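Local coordinates for protein S12 family peptidase (PDB 3WWX) that probably hydrolyses amide bonds with preference for D-configured substrates, as a serine peptidase of the S12 family with a beta-lactamase-like fold, at residues L287-L292 with E297-G302; P115-K120 with D132-K137; L64-E69 with E171-R176. All coordinates share one frame; numbering follows the deposited sequence.

Contact 1: L287-L292 with E297-G302; sequences LMKDKL and EVWGHG
An antiparallel beta hairpin pairs Met288 to Lys291 with Glu297 to Gly300, its two short strands running at 159° to each other. Two hydrogen-bonded pairs hold it: Met288 N gives to Gly300 O at 2.8 Å and Gly300 N returns to Met288 O, while Asp290 and Val298 exchange the second pair of bonds. Between them, at the non-hydrogen-bonded pair Lys289 and Trp299, the backbones draw together and Trp299 CA lies 3.2 Å from Met288 O in a CA-H...O contact. Here Lys289 CB sits squarely over the six-membered ring of Trp299, 3.4 Å from its centroid and only 2° off the normal, a CH-pi contact. The lysine chain then runs on extended, its CD still 3.7 Å from Trp299 CH2. The indole is held in rotation from its edge, where Trp299 NE1 donates to Glu297 OE1 at 2.8 Å. Within the central antiparallel sheet of the beta-lactamase-like fold, strand 308-315 continues beyond Trp299 and His301, and strand 282-283 beyond Lys289. Leu287 CD2 reaches Trp299 CE3 at 3.7 Å, arriving obliquely to the ring. On the face of Asp290, Leu292 CD1 meets Val298 CG1 at 4.0 Å, Leu292 also packing against helix 334-343. Met288 bends at chi3 (-60°), which lays CE over one face of the His301 imidazole, whose ND1 donates to Gly302 O and whose NE2 is hydrogen-bonded with Tyr283 OH.

Contact 2: P115-K120 with D132-K137; sequences PAFQAK and DTWTPK
One face of the Trp134 indole receives the edge of the Phe117 ring, and Lys120 CD comes up to the indole rim near its plane. The two aromatic residues make an edge-to-face pair, with the phenyl centroid 4.8 Å from that of the indole six-membered ring and the planes inclined at 60°, well short of perpendicular. Phe117 leads with the side of its ring bearing CD1 and CE1: CE1 stands over the six-membered ring, nearly equidistant from its atoms and 3.8 Å from Trp134 CZ3, and CD1 leans toward the CH2 and CZ3 side, 3.6 Å from Trp134 CH2. With CG anti to the backbone N (chi1 -172°), the phenyl group extends from its helix far enough to bridge the 10.8 Å between Phe117 CA and Trp134 CA. Lys120, nearly one turn further along, lays its aliphatic chain beside the indole, with CD 4.2 Å from Trp134 CH2. The contact is thus apolar throughout, and the backbone around Trp134 is held separately, its N donating to Ser232 OG. Both rings also rest on Leu139 of helix 136-144, which Thr135 caps at its N-terminus, so the pair fastens helix 115-121 to the start of that helix, while Pro136 packs against helix 160-174.

Contact 3: L64-E69 with E171-R176; sequences LQLQAE and EKVTGR
Apolar packing is all that crosses between 64-69 and 171-176, and Leu66 supplies the whole of one side. Its two methyl groups pack against neighbouring residues of the other helix: CD1 lies 3.9 Å from Val173 CG1, CD2 lies 3.9 Å from Thr174 CG2, and each methyl is also close to the other partner, CD1 being 4.0 Å from Thr174 CG2. Leu66 and Val173 reach for one another tip to tip, whereas Leu66 and Thr174 cross at about a right angle. Val173 CG1 stands anti to the backbone N (chi1 174°), which turns this branch rather than CG2 to the leucine. The closest CA atoms, those of Leu66 and Val173, are 8.0 Å apart. This is a helix-to-helix contact in the mainly helical part of the beta-lactamase-like fold, joining the C-terminal turn of helix 55-68 to that of helix 160-174; Arg185 of helix 178-187 also packs against Leu66.

Hydrogen bonds finish the end of helix 160-174. Thr174, with chi1 at 64°, directs OG1 back over its own helix and leaves CG2 to the leucine; OG1 is hydrogen-bonded with Ile170 O and accepts from Arg176 N at 3.2 Å, forming an ST turn. Gly175 N closes the last helical turn on Glu171 O at 2.8 Å, and Gly175 itself leaves the helix with positive phi (73°).

Beside the packing, Arg185 forms a salt bridge with Glu69 OE2 and hydrogen-bonds Gln65 OE1.

How the contacts relate
All three contacts are partly buried: six of twelve touching residues are buried in contact 1, one of three in contacts 2 and 3. The centre of contact 1 lies about 12 Å from the centre of the chain, against about 19 and 20 Å for those of contacts 2 and 3. Strand pairing in the central sheet gives contact 1 its backbone hydrogen bonds, whereas side chains alone span the helical contacts: an aromatic pair in contact 2, aliphatic methyls in contact 3. These two are linked by consecutive helices 136-144 and 160-174 but do not touch, nearest atoms about 6 Å apart. Contacts 1 and 2 each place a residue, Gly302 and Phe117, about 9 Å from the bound octane 1,8-diamine.

Contact 1: L287-L292 with E297-G302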
loop_
_atom_site.group_PDB
_atom_site.type_symbol
_atom_site.label_atom_id
_atom_site.label_comp_id
_atom_site.label_asym_id
_atom_site.label_seq_id
_atom_site.Cartn_x
_atom_site.Cartn_y
_atom_site.Cartn_z
ATOM N N LEU A 287 4.656 -3.981 -5.605
ATOM C CA LEU A 287 3.642 -4.927 -6.073
ATOM C C LEU A 287 4.038 -6.309 -5.627
ATOM O O LEU A 287 5.214 -6.638 -5.692
ATOM C CB LEU A 287 3.562 -4.860 -7.598
ATOM C CG LEU A 287 2.450 -5.677 -8.252
ATOM C CD1 LEU A 287 1.058 -5.085 -7.980
ATOM C CD2 LEU A 287 2.698 -5.764 -9.739
ATOM N N MET A 288 3.087 -7.112 -5.170
ATOM C CA MET A 288 3.368 -8.451 -4.656
ATOM C C MET A 288 2.678 -9.498 -5.498
ATOM O O MET A 288 1.633 -9.219 -6.059
ATOM C CB MET A 288 2.813 -8.574 -3.244
ATOM C CG MET A 288 3.710 -8.020 -2.206
ATOM S SD MET A 288 3.168 -8.485 -0.556
ATOM C CE MET A 288 1.526 -7.766 -0.538
ATOM N N LYS A 289 3.271 -10.690 -5.571
ATOM C CA LYS A 289 2.616 -11.845 -6.182
ATOM C C LYS A 289 2.458 -12.948 -5.147
ATOM O O LYS A 289 3.234 -13.045 -4.196
ATOM C CB LYS A 289 3.404 -12.369 -7.385
ATOM C CG LYS A 289 4.598 -13.214 -7.045
ATOM C CD LYS A 289 5.245 -13.845 -8.278
ATOM C CE LYS A 289 6.438 -14.666 -7.855
ATOM N NZ LYS A 289 7.141 -15.300 -9.002
ATOM N N ASP A 290 1.440 -13.780 -5.324
ATOM C CA ASP A 290 1.227 -14.923 -4.446
ATOM C C ASP A 290 0.556 -15.973 -5.294
ATOM O O ASP A 290 -0.216 -15.646 -6.176
ATOM C CB ASP A 290 0.342 -14.521 -3.264
ATOM C CG ASP A 290 0.291 -15.578 -2.159
ATOM O OD1 ASP A 290 1.040 -16.574 -2.218
ATOM O OD2 ASP A 290 -0.506 -15.365 -1.222
ATOM N N LYS A 291 0.868 -17.234 -5.055
ATOM C CA LYS A 291 0.114 -18.309 -5.678
ATOM C C LYS A 291 -0.786 -18.943 -4.640
ATOM O O LYS A 291 -0.319 -19.431 -3.606
ATOM C CB LYS A 291 1.042 -19.365 -6.257
ATOM C CG LYS A 291 0.234 -20.412 -6.997
ATOM C CD LYS A 291 0.901 -20.875 -8.272
ATOM C CE LYS A 291 2.203 -21.556 -7.995
ATOM N NZ LYS A 291 2.057 -22.559 -6.911
ATOM N N LEU A 292 -2.078 -18.942 -4.921
ATOM C CA LEU A 292 -3.084 -19.390 -3.968
ATOM C C LEU A 292 -3.238 -20.914 -3.986
ATOM O O LEU A 292 -2.600 -21.604 -4.778
ATOM C CB LEU A 292 -4.406 -18.688 -4.252
ATOM C CG LEU A 292 -4.306 -17.156 -4.302
ATOM C CD1 LEU A 292 -5.637 -16.594 -4.711
ATOM C CD2 LEU A 292 -3.868 -16.580 -2.948
ATOM N N GLU A 297 -2.524 -17.445 -9.527
ATOM C CA GLU A 297 -1.535 -16.459 -9.152
ATOM C C GLU A 297 -2.174 -15.081 -9.166
ATOM O O GLU A 297 -2.788 -14.668 -10.153
ATOM C CB GLU A 297 -0.387 -16.511 -10.155
ATOM C CG GLU A 297 0.700 -15.496 -9.924
ATOM C CD GLU A 297 1.735 -15.503 -11.042
ATOM O OE1 GLU A 297 1.613 -14.748 -12.047
ATOM O OE2 GLU A 297 2.699 -16.282 -10.883
ATOM N N VAL A 298 -2.030 -14.363 -8.053
ATOM C CA VAL A 298 -2.575 -13.013 -7.943
ATOM C C VAL A 298 -1.479 -12.010 -7.669
ATOM O O VAL A 298 -0.447 -12.324 -7.075
ATOM C CB VAL A 298 -3.671 -12.907 -6.871
ATOM C CG1 VAL A 298 -4.909 -13.652 -7.337
ATOM C CG2 VAL A 298 -3.200 -13.420 -5.507
ATOM N N TRP A 299 -1.734 -10.794 -8.139
ATOM C CA TRP A 299 -0.833 -9.654 -8.054
ATOM C C TRP A 299 -1.571 -8.515 -7.380
ATOM O O TRP A 299 -2.728 -8.235 -7.690
ATOM C CB TRP A 299 -0.377 -9.213 -9.462
ATOM C CG TRP A 299 0.490 -10.244 -10.107
ATOM C CD1 TRP A 299 0.078 -11.368 -10.781
ATOM C CD2 TRP A 299 1.919 -10.263 -10.129
ATOM N NE1 TRP A 299 1.171 -12.090 -11.194
ATOM C CE2 TRP A 299 2.312 -11.428 -10.816
ATOM C CE3 TRP A 299 2.907 -9.412 -9.624
ATOM C CZ2 TRP A 299 3.650 -11.761 -11.029
ATOM C CZ3 TRP A 299 4.233 -9.740 -9.821
ATOM C CH2 TRP A 299 4.599 -10.915 -10.514
ATOM N N GLY A 300 -0.908 -7.822 -6.467
ATOM C CA GLY A 300 -1.592 -6.739 -5.775
ATOM C C GLY A 300 -0.791 -6.264 -4.583
ATOM O O GLY A 300 0.431 -6.285 -4.606
ATOM N N HIS A 301 -1.480 -5.843 -3.533
ATOM C CA HIS A 301 -0.794 -5.340 -2.351
ATOM C C HIS A 301 -1.809 -5.288 -1.229
ATOM O O HIS A 301 -2.994 -5.069 -1.464
ATOM C CB HIS A 301 -0.237 -3.933 -2.634
ATOM C CG HIS A 301 1.030 -3.599 -1.895
ATOM N ND1 HIS A 301 1.057 -3.221 -0.571
ATOM C CD2 HIS A 301 2.311 -3.539 -2.330
ATOM C CE1 HIS A 301 2.312 -2.969 -0.216
ATOM N NE2 HIS A 301 3.087 -3.158 -1.260
ATOM N N GLY A 302 -1.326 -5.477 -0.003
ATOM C CA GLY A 302 -2.179 -5.264 1.155
ATOM C C GLY A 302 -1.979 -3.857 1.666
ATOM O O GLY A 302 -0.991 -3.201 1.340
#

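Contact 2: P115-K120 with D132-K137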
loop_
_atom_site.group_PDB
_atom_site.type_symbol
_atom_site.label_atom_id
_atom_site.label_comp_id
_atom_site.label_asym_id
_atom_site.label_seq_id
_atom_site.Cartn_x
_atom_site.Cartn_y
_atom_site.Cartn_z
ATOM N N PRO A 115 11.208 3.623 18.080
ATOM C CA PRO A 115 10.418 3.590 19.313
ATOM C C PRO A 115 9.683 4.886 19.637
ATOM O O PRO A 115 8.516 4.833 20.042
ATOM C CB PRO A 115 11.459 3.228 20.382
ATOM C CG PRO A 115 12.451 2.394 19.621
ATOM C CD PRO A 115 12.557 3.074 18.275
ATOM N N ALA A 116 10.322 6.038 19.456
ATOM C CA ALA A 116 9.639 7.308 19.729
ATOM C C ALA A 116 8.497 7.553 18.746
ATOM O O ALA A 116 7.401 8.010 19.122
ATOM C CB ALA A 116 10.616 8.459 19.707
ATOM N N PHE A 117 8.721 7.225 17.480
ATOM C CA PHE A 117 7.642 7.350 16.495
ATOM C C PHE A 117 6.467 6.475 16.886
ATOM O O PHE A 117 5.304 6.898 16.809
ATOM C CB PHE A 117 8.142 6.954 15.100
ATOM C CG PHE A 117 7.148 7.233 13.986
ATOM C CD1 PHE A 117 7.099 8.477 13.347
ATOM C CD2 PHE A 117 6.251 6.265 13.599
ATOM C CE1 PHE A 117 6.169 8.721 12.328
ATOM C CE2 PHE A 117 5.313 6.516 12.586
ATOM C CZ PHE A 117 5.290 7.736 11.961
ATOM N N GLN A 118 6.751 5.253 17.300
ATOM C CA GLN A 118 5.679 4.353 17.698
ATOM C C GLN A 118 4.906 4.889 18.890
ATOM O O GLN A 118 3.699 4.748 18.971
ATOM C CB GLN A 118 6.235 2.996 18.071
ATOM C CG GLN A 118 6.795 2.212 16.902
ATOM C CD GLN A 118 6.847 0.729 17.193
ATOM O OE1 GLN A 118 7.892 0.095 17.060
ATOM N NE2 GLN A 118 5.717 0.168 17.584
ATOM N N ALA A 119 5.606 5.473 19.843
ATOM C CA ALA A 119 4.923 6.019 21.006
ATOM C C ALA A 119 3.975 7.148 20.646
ATOM O O ALA A 119 2.938 7.323 21.299
ATOM C CB ALA A 119 5.943 6.489 22.030
ATOM N N LYS A 120 4.320 7.927 19.627
ATOM C CA LYS A 120 3.492 9.055 19.214
ATOM C C LYS A 120 2.352 8.633 18.302
ATOM O O LYS A 120 1.292 9.223 18.355
ATOM C CB LYS A 120 4.325 10.116 18.488
ATOM C CG LYS A 120 5.284 10.889 19.387
ATOM C CD LYS A 120 5.897 12.025 18.581
ATOM C CE LYS A 120 6.909 12.837 19.357
ATOM N NZ LYS A 120 8.153 12.062 19.597
ATOM N N ASP A 132 -0.739 15.710 13.834
ATOM C CA ASP A 132 0.579 16.321 13.593
ATOM C C ASP A 132 1.016 16.115 12.142
ATOM O O ASP A 132 0.743 15.065 11.526
ATOM C CB ASP A 132 1.639 15.707 14.503
ATOM C CG ASP A 132 1.471 16.067 15.964
ATOM O OD1 ASP A 132 0.522 16.782 16.343
ATOM O OD2 ASP A 132 2.299 15.563 16.734
ATOM N N THR A 133 1.667 17.136 11.594
ATOM C CA THR A 133 2.205 17.074 10.249
ATOM C C THR A 133 3.639 16.602 10.263
ATOM O O THR A 133 4.484 17.158 10.976
ATOM C CB THR A 133 2.112 18.429 9.543
ATOM O OG1 THR A 133 0.731 18.736 9.324
ATOM C CG2 THR A 133 2.830 18.396 8.199
ATOM N N TRP A 134 3.894 15.575 9.463
ATOM C CA TRP A 134 5.218 15.008 9.284
ATOM C C TRP A 134 5.666 15.261 7.872
ATOM O O TRP A 134 5.045 14.766 6.922
ATOM C CB TRP A 134 5.197 13.490 9.502
ATOM C CG TRP A 134 4.751 13.072 10.858
ATOM C CD1 TRP A 134 3.464 12.984 11.302
ATOM C CD2 TRP A 134 5.580 12.696 11.951
ATOM N NE1 TRP A 134 3.446 12.576 12.608
ATOM C CE2 TRP A 134 4.731 12.378 13.029
ATOM C CE3 TRP A 134 6.967 12.581 12.121
ATOM C CZ2 TRP A 134 5.227 11.966 14.266
ATOM C CZ3 TRP A 134 7.450 12.178 13.341
ATOM C CH2 TRP A 134 6.588 11.872 14.399
ATOM N N THR A 135 6.756 16.000 7.705
ATOM C CA THR A 135 7.328 16.149 6.376
ATOM C C THR A 135 8.051 14.877 5.968
ATOM O O THR A 135 8.513 14.114 6.802
ATOM C CB THR A 135 8.329 17.299 6.313
ATOM O OG1 THR A 135 9.438 17.014 7.170
ATOM C CG2 THR A 135 7.671 18.613 6.723
ATOM N N PRO A 136 8.152 14.622 4.662
ATOM C CA PRO A 136 8.939 13.463 4.241
ATOM C C PRO A 136 10.353 13.507 4.808
ATOM O O PRO A 136 10.840 12.483 5.282
ATOM C CB PRO A 136 8.918 13.546 2.719
ATOM C CG PRO A 136 7.568 14.228 2.430
ATOM C CD PRO A 136 7.415 15.243 3.549
ATOM N N LYS A 137 11.009 14.659 4.808
ATOM C CA LYS A 137 12.365 14.710 5.342
ATOM C C LYS A 137 12.388 14.409 6.842
ATOM O O LYS A 137 13.355 13.820 7.337
ATOM C CB LYS A 137 13.049 16.052 5.013
ATOM C CG LYS A 137 12.305 17.269 5.491
ATOM C CD LYS A 137 13.011 18.569 5.041
ATOM C CE LYS A 137 12.255 19.806 5.529
ATOM N NZ LYS A 137 13.014 21.069 5.307
#

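Contact 3: L64-E69 with E171-R176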
loop_
_atom_site.group_PDB
_atom_site.type_symbol
_atom_site.label_atom_id
_atom_site.label_comp_id
_atom_site.label_asym_id
_atom_site.label_seq_id
_atom_site.Cartn_x
_atom_site.Cartn_y
_atom_site.Cartn_z
ATOM N N LEU A 64 8.049 4.233 -12.511
ATOM C CA LEU A 64 8.232 3.445 -13.729
ATOM C C LEU A 64 7.839 4.217 -14.988
ATOM O O LEU A 64 8.497 4.071 -16.023
ATOM C CB LEU A 64 7.488 2.108 -13.596
ATOM C CG LEU A 64 8.216 1.117 -12.680
ATOM C CD1 LEU A 64 7.252 0.086 -12.104
ATOM C CD2 LEU A 64 9.340 0.416 -13.444
ATOM N N GLN A 65 6.805 5.036 -14.913
ATOM C CA GLN A 65 6.497 5.927 -16.024
ATOM C C GLN A 65 7.626 6.911 -16.265
ATOM O O GLN A 65 8.009 7.141 -17.416
ATOM C CB GLN A 65 5.197 6.679 -15.797
ATOM C CG GLN A 65 3.942 5.816 -15.833
ATOM C CD GLN A 65 2.695 6.652 -15.900
ATOM O OE1 GLN A 65 2.726 7.861 -15.666
ATOM N NE2 GLN A 65 1.573 6.023 -16.245
ATOM N N LEU A 66 8.160 7.505 -15.207
ATOM C CA LEU A 66 9.233 8.480 -15.384
ATOM C C LEU A 66 10.454 7.832 -16.027
ATOM O O LEU A 66 11.119 8.449 -16.863
ATOM C CB LEU A 66 9.595 9.148 -14.050
ATOM C CG LEU A 66 8.500 10.021 -13.438
ATOM C CD1 LEU A 66 8.872 10.370 -12.005
ATOM C CD2 LEU A 66 8.269 11.289 -14.276
ATOM N N GLN A 67 10.737 6.584 -15.665
ATOM C CA GLN A 67 11.840 5.861 -16.282
ATOM C C GLN A 67 11.545 5.615 -17.768
ATOM O O GLN A 67 12.446 5.739 -18.613
ATOM C CB GLN A 67 12.147 4.548 -15.556
ATOM C CG GLN A 67 13.204 3.715 -16.286
ATOM C CD GLN A 67 13.623 2.474 -15.549
ATOM O OE1 GLN A 67 14.756 2.378 -15.059
ATOM N NE2 GLN A 67 12.728 1.493 -15.483
ATOM N N ALA A 68 10.309 5.248 -18.079
ATOM C CA ALA A 68 9.887 5.004 -19.467
ATOM C C ALA A 68 9.990 6.275 -20.304
ATOM O O ALA A 68 10.148 6.201 -21.526
ATOM C CB ALA A 68 8.479 4.489 -19.493
ATOM N N GLU A 69 9.892 7.434 -19.657
ATOM C CA GLU A 69 10.000 8.721 -20.335
ATOM C C GLU A 69 11.464 9.168 -20.448
ATOM O O GLU A 69 11.742 10.260 -20.952
ATOM C CB GLU A 69 9.142 9.782 -19.622
ATOM C CG GLU A 69 7.645 9.484 -19.705
ATOM C CD GLU A 69 6.764 10.344 -18.801
ATOM O OE1 GLU A 69 7.282 11.248 -18.115
ATOM O OE2 GLU A 69 5.541 10.108 -18.794
ATOM N N GLU A 171 9.472 13.859 -6.604
ATOM C CA GLU A 171 9.443 15.304 -6.497
ATOM C C GLU A 171 10.686 15.918 -7.170
ATOM O O GLU A 171 10.571 16.958 -7.821
ATOM C CB GLU A 171 9.306 15.774 -5.043
ATOM C CG GLU A 171 9.188 17.294 -4.968
ATOM C CD GLU A 171 8.765 17.852 -3.627
ATOM O OE1 GLU A 171 9.133 19.015 -3.360
ATOM O OE2 GLU A 171 8.050 17.180 -2.863
ATOM N N LYS A 172 11.850 15.292 -7.020
ATOM C CA LYS A 172 13.086 15.834 -7.613
ATOM C C LYS A 172 13.019 15.738 -9.133
ATOM O O LYS A 172 13.372 16.685 -9.840
ATOM C CB LYS A 172 14.305 15.086 -7.097
ATOM C CG LYS A 172 15.654 15.661 -7.535
ATOM C CD LYS A 172 15.878 17.102 -7.058
ATOM C CE LYS A 172 15.746 17.288 -5.541
ATOM N NZ LYS A 172 16.919 16.784 -4.760
ATOM N N VAL A 173 12.555 14.602 -9.649
ATOM C CA VAL A 173 12.446 14.413 -11.097
ATOM C C VAL A 173 11.442 15.377 -11.728
ATOM O O VAL A 173 11.717 15.957 -12.790
ATOM C CB VAL A 173 12.069 12.951 -11.462
ATOM C CG1 VAL A 173 11.820 12.794 -12.960
ATOM C CG2 VAL A 173 13.145 11.984 -11.007
ATOM N N THR A 174 10.280 15.545 -11.100
ATOM C CA THR A 174 9.169 16.278 -11.695
ATOM C C THR A 174 9.118 17.759 -11.310
ATOM O O THR A 174 8.447 18.541 -11.989
ATOM C CB THR A 174 7.802 15.666 -11.304
ATOM O OG1 THR A 174 7.607 15.791 -9.885
ATOM C CG2 THR A 174 7.704 14.216 -11.735
ATOM N N GLY A 175 9.791 18.139 -10.224
ATOM C CA GLY A 175 9.687 19.494 -9.693
ATOM C C GLY A 175 8.379 19.831 -9.006
ATOM O O GLY A 175 8.123 20.993 -8.692
ATOM N N ARG A 176 7.543 18.824 -8.742
ATOM C CA ARG A 176 6.271 19.045 -8.060
ATOM C C ARG A 176 6.060 17.940 -7.016
ATOM O O ARG A 176 6.654 16.883 -7.130
ATOM C CB ARG A 176 5.106 18.992 -9.046
ATOM C CG ARG A 176 5.163 19.984 -10.217
ATOM C CD ARG A 176 3.855 19.970 -10.984
ATOM N NE ARG A 176 2.792 20.655 -10.253
ATOM C CZ ARG A 176 1.492 20.560 -10.532
ATOM N NH1 ARG A 176 1.065 19.791 -11.529
ATOM N NH2 ARG A 176 0.615 21.234 -9.798
#